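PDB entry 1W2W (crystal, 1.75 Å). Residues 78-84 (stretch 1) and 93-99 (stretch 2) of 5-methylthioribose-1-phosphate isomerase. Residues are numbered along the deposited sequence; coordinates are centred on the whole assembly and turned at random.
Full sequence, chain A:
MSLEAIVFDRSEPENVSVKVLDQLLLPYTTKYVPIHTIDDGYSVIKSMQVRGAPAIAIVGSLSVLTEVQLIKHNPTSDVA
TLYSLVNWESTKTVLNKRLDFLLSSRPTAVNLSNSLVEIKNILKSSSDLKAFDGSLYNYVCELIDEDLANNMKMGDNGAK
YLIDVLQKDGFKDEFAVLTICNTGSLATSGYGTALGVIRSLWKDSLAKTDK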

# COMPACT_ATOMS: atom_id res chain seq x y z
N ASP A 78 -3.32 16.37 40.78
CA ASP A 78 -2.22 15.43 40.63
C ASP A 78 -1.01 16.07 39.95
O ASP A 78 0.12 15.97 40.43
N VAL A 79 -1.25 16.72 38.81
CA VAL A 79 -0.15 17.35 38.09
C VAL A 79 0.51 18.44 38.93
O VAL A 79 1.73 18.60 38.91
N ALA A 80 -0.30 19.17 39.69
CA ALA A 80 0.22 20.26 40.51
C ALA A 80 1.19 19.77 41.58
O ALA A 80 2.13 20.48 41.96
N THR A 81 0.98 18.55 42.08
CA THR A 81 1.85 18.03 43.14
C THR A 81 3.23 17.65 42.64
O THR A 81 4.11 17.34 43.44
N LEU A 82 3.41 17.67 41.32
CA LEU A 82 4.73 17.46 40.72
C LEU A 82 5.61 18.68 40.96
O LEU A 82 6.83 18.59 40.82
N TYR A 83 4.98 19.80 41.30
CA TYR A 83 5.67 21.09 41.34
C TYR A 83 5.87 21.59 42.76
O TYR A 83 4.98 21.48 43.60
N SER A 84 7.05 22.16 43.01
CA SER A 84 7.28 22.96 44.21
C SER A 84 6.94 24.43 43.91
O SER A 84 7.80 25.22 43.51
N THR A 93 12.37 24.17 36.78
CA THR A 93 13.10 22.92 36.64
C THR A 93 12.19 21.75 36.24
O THR A 93 12.50 20.99 35.32
N VAL A 94 11.07 21.62 36.94
CA VAL A 94 10.11 20.57 36.60
C VAL A 94 9.43 20.84 35.26
O VAL A 94 9.30 19.92 34.43
N LEU A 95 9.01 22.08 35.03
CA LEU A 95 8.42 22.43 33.74
C LEU A 95 9.38 22.09 32.59
O LEU A 95 8.97 21.48 31.59
N ASN A 96 10.65 22.47 32.72
CA ASN A 96 11.62 22.16 31.68
C ASN A 96 11.79 20.67 31.45
O ASN A 96 11.91 20.22 30.32
N LYS A 97 11.76 19.91 32.54
CA LYS A 97 11.84 18.45 32.45
C LYS A 97 10.63 17.91 31.69
O LYS A 97 10.75 17.01 30.85
N ARG A 98 9.46 18.47 31.97
CA ARG A 98 8.24 18.01 31.31
C ARG A 98 8.19 18.44 29.84
O ARG A 98 7.64 17.72 29.00
N LEU A 99 8.78 19.59 29.52
CA LEU A 99 8.99 19.97 28.12
C LEU A 99 9.91 19.02 27.37
O LEU A 99 9.66 18.68 26.21

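The contact between these stretches is small, burying 283 Å² in all, and it is built from shape rather than from hydrogen bonds, none of which cross it. One side, residues 93-99, is part of a longer helix; the other is a run of helical phi/psi, 78-82, that opens at Y83 into an extended conformation. The nearest CA atoms are those of Y83 and V94, 6.5 Å apart, and V94 and R98, one helical turn from each other, both direct their CA-to-CB bonds toward stretch 1.

Y83 contributes the largest buried area. Its CA-to-CB bond points sideways, but with chi1 at m and chi2 near -94° the ring reaches along the helix, so that one flat side chain meets V94, L95 and R98. V94, in the t rotamer, sets CG1 over one face of the ring, 3.9 Å from the centroid and only 18° off the normal, a CH-pi contact. A branched valine suits this place: CG1 lies over the ring face, and both methyls lie close to L82 O, V94 CG2 at 3.7 Å and CG1 at 3.8 Å. The short side chain thus fills the angle between the tyrosine ring and the L82 backbone.

L95, whose CA-to-CB bond points sideways, flanks the ring. Its CB is 4.1 Å from Y83 CE1, and with chi1 t and chi2 p its CD1 comes within 3.6 Å of Y83 OH. CE1 and one face of the ring have apolar neighbours, while the hydroxyl at the far end is hydrogen-bonded elsewhere in the structure.

The R98 chain runs m, t, p through chi1 to chi3, and the methylene CD passes 3.5 Å from Y83 OH before the guanidinium swings in beside V79 and L82. That flat group offers apolar side chains a surface to pack on: L82 CD1 lies over one face, 3.4 Å from R98 NH1, and V79 CG2 approaches to 3.8 Å from R98 NH2. L82, with chi1 m and chi2 t, has its CA-to-CB bond toward the helix and extends CD1 to the guanidinium, whereas the compact V79, in the p rotamer, has its CA-to-CB bond sideways and needs only a methyl to reach it. Arginine suits the site because its long aliphatic portion can pass the tyrosine while NE and NH2 find hydrogen-bond partners elsewhere.

The remaining side chains take no part. The CA-to-CB bond of N96 points away from stretch 1, and T81 turns back to the backbone of its own stretch, where OG1 donates a hydrogen bond to D78 O at 2.8 Å.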

# COMPACT_ATOMS: atom_id res chain seq x y z
CB ASP A 78 -2.68 14.21 39.82
CG ASP A 78 -3.50 13.23 40.65
OD1 ASP A 78 -3.88 13.59 41.79
OD2 ASP A 78 -3.80 12.09 40.25
CB VAL A 79 -0.56 17.88 36.70
CG1 VAL A 79 -1.50 19.07 36.83
CG2 VAL A 79 0.67 18.23 35.89
CB ALA A 80 -0.91 21.06 41.13
CB THR A 81 1.20 16.86 43.90
OG1 THR A 81 1.15 15.70 43.06
CG2 THR A 81 -0.27 17.16 44.20
CB LEU A 82 4.61 17.21 39.22
CG LEU A 82 3.89 15.93 38.78
CD1 LEU A 82 3.84 15.86 37.25
CD2 LEU A 82 4.54 14.68 39.36
CB TYR A 83 4.88 22.14 40.57
CG TYR A 83 4.89 21.94 39.06
CD1 TYR A 83 5.84 22.58 38.27
CD2 TYR A 83 3.97 21.11 38.44
CE1 TYR A 83 5.86 22.41 36.89
CE2 TYR A 83 3.98 20.93 37.07
CZ TYR A 83 4.93 21.59 36.30
OH TYR A 83 4.95 21.41 34.93
CB SER A 84 8.75 22.82 44.64
OG SER A 84 9.04 23.61 45.78
CB THR A 93 13.82 22.59 37.95
OG1 THR A 93 14.83 23.59 38.17
CG2 THR A 93 14.62 21.28 37.82
CB VAL A 94 9.09 20.35 37.72
CG1 VAL A 94 7.98 19.39 37.27
CG2 VAL A 94 9.79 19.80 38.96
CB LEU A 95 8.02 23.90 33.69
CG LEU A 95 7.21 24.41 32.51
CD1 LEU A 95 6.13 23.40 32.13
CD2 LEU A 95 6.57 25.72 32.95
CB ASN A 96 12.97 22.84 31.94
CG ASN A 96 12.97 24.29 31.49
OD1 ASN A 96 12.50 24.61 30.40
ND2 ASN A 96 13.49 25.17 32.34
CB LYS A 97 11.92 17.85 33.85
CG LYS A 97 12.04 16.34 33.92
CD LYS A 97 12.40 15.91 35.35
CE LYS A 97 11.18 15.48 36.15
NZ LYS A 97 11.13 13.98 36.24
CB ARG A 98 7.01 18.44 32.10
CG ARG A 98 6.84 17.57 33.35
CD ARG A 98 5.77 18.03 34.29
NE ARG A 98 4.43 17.78 33.77
CZ ARG A 98 3.89 16.58 33.62
NH1 ARG A 98 4.58 15.49 33.95
NH2 ARG A 98 2.66 16.46 33.15
CB LEU A 99 9.46 21.43 28.00
CG LEU A 99 8.52 22.51 28.52
CD1 LEU A 99 9.24 23.86 28.54
CD2 LEU A 99 7.26 22.58 27.64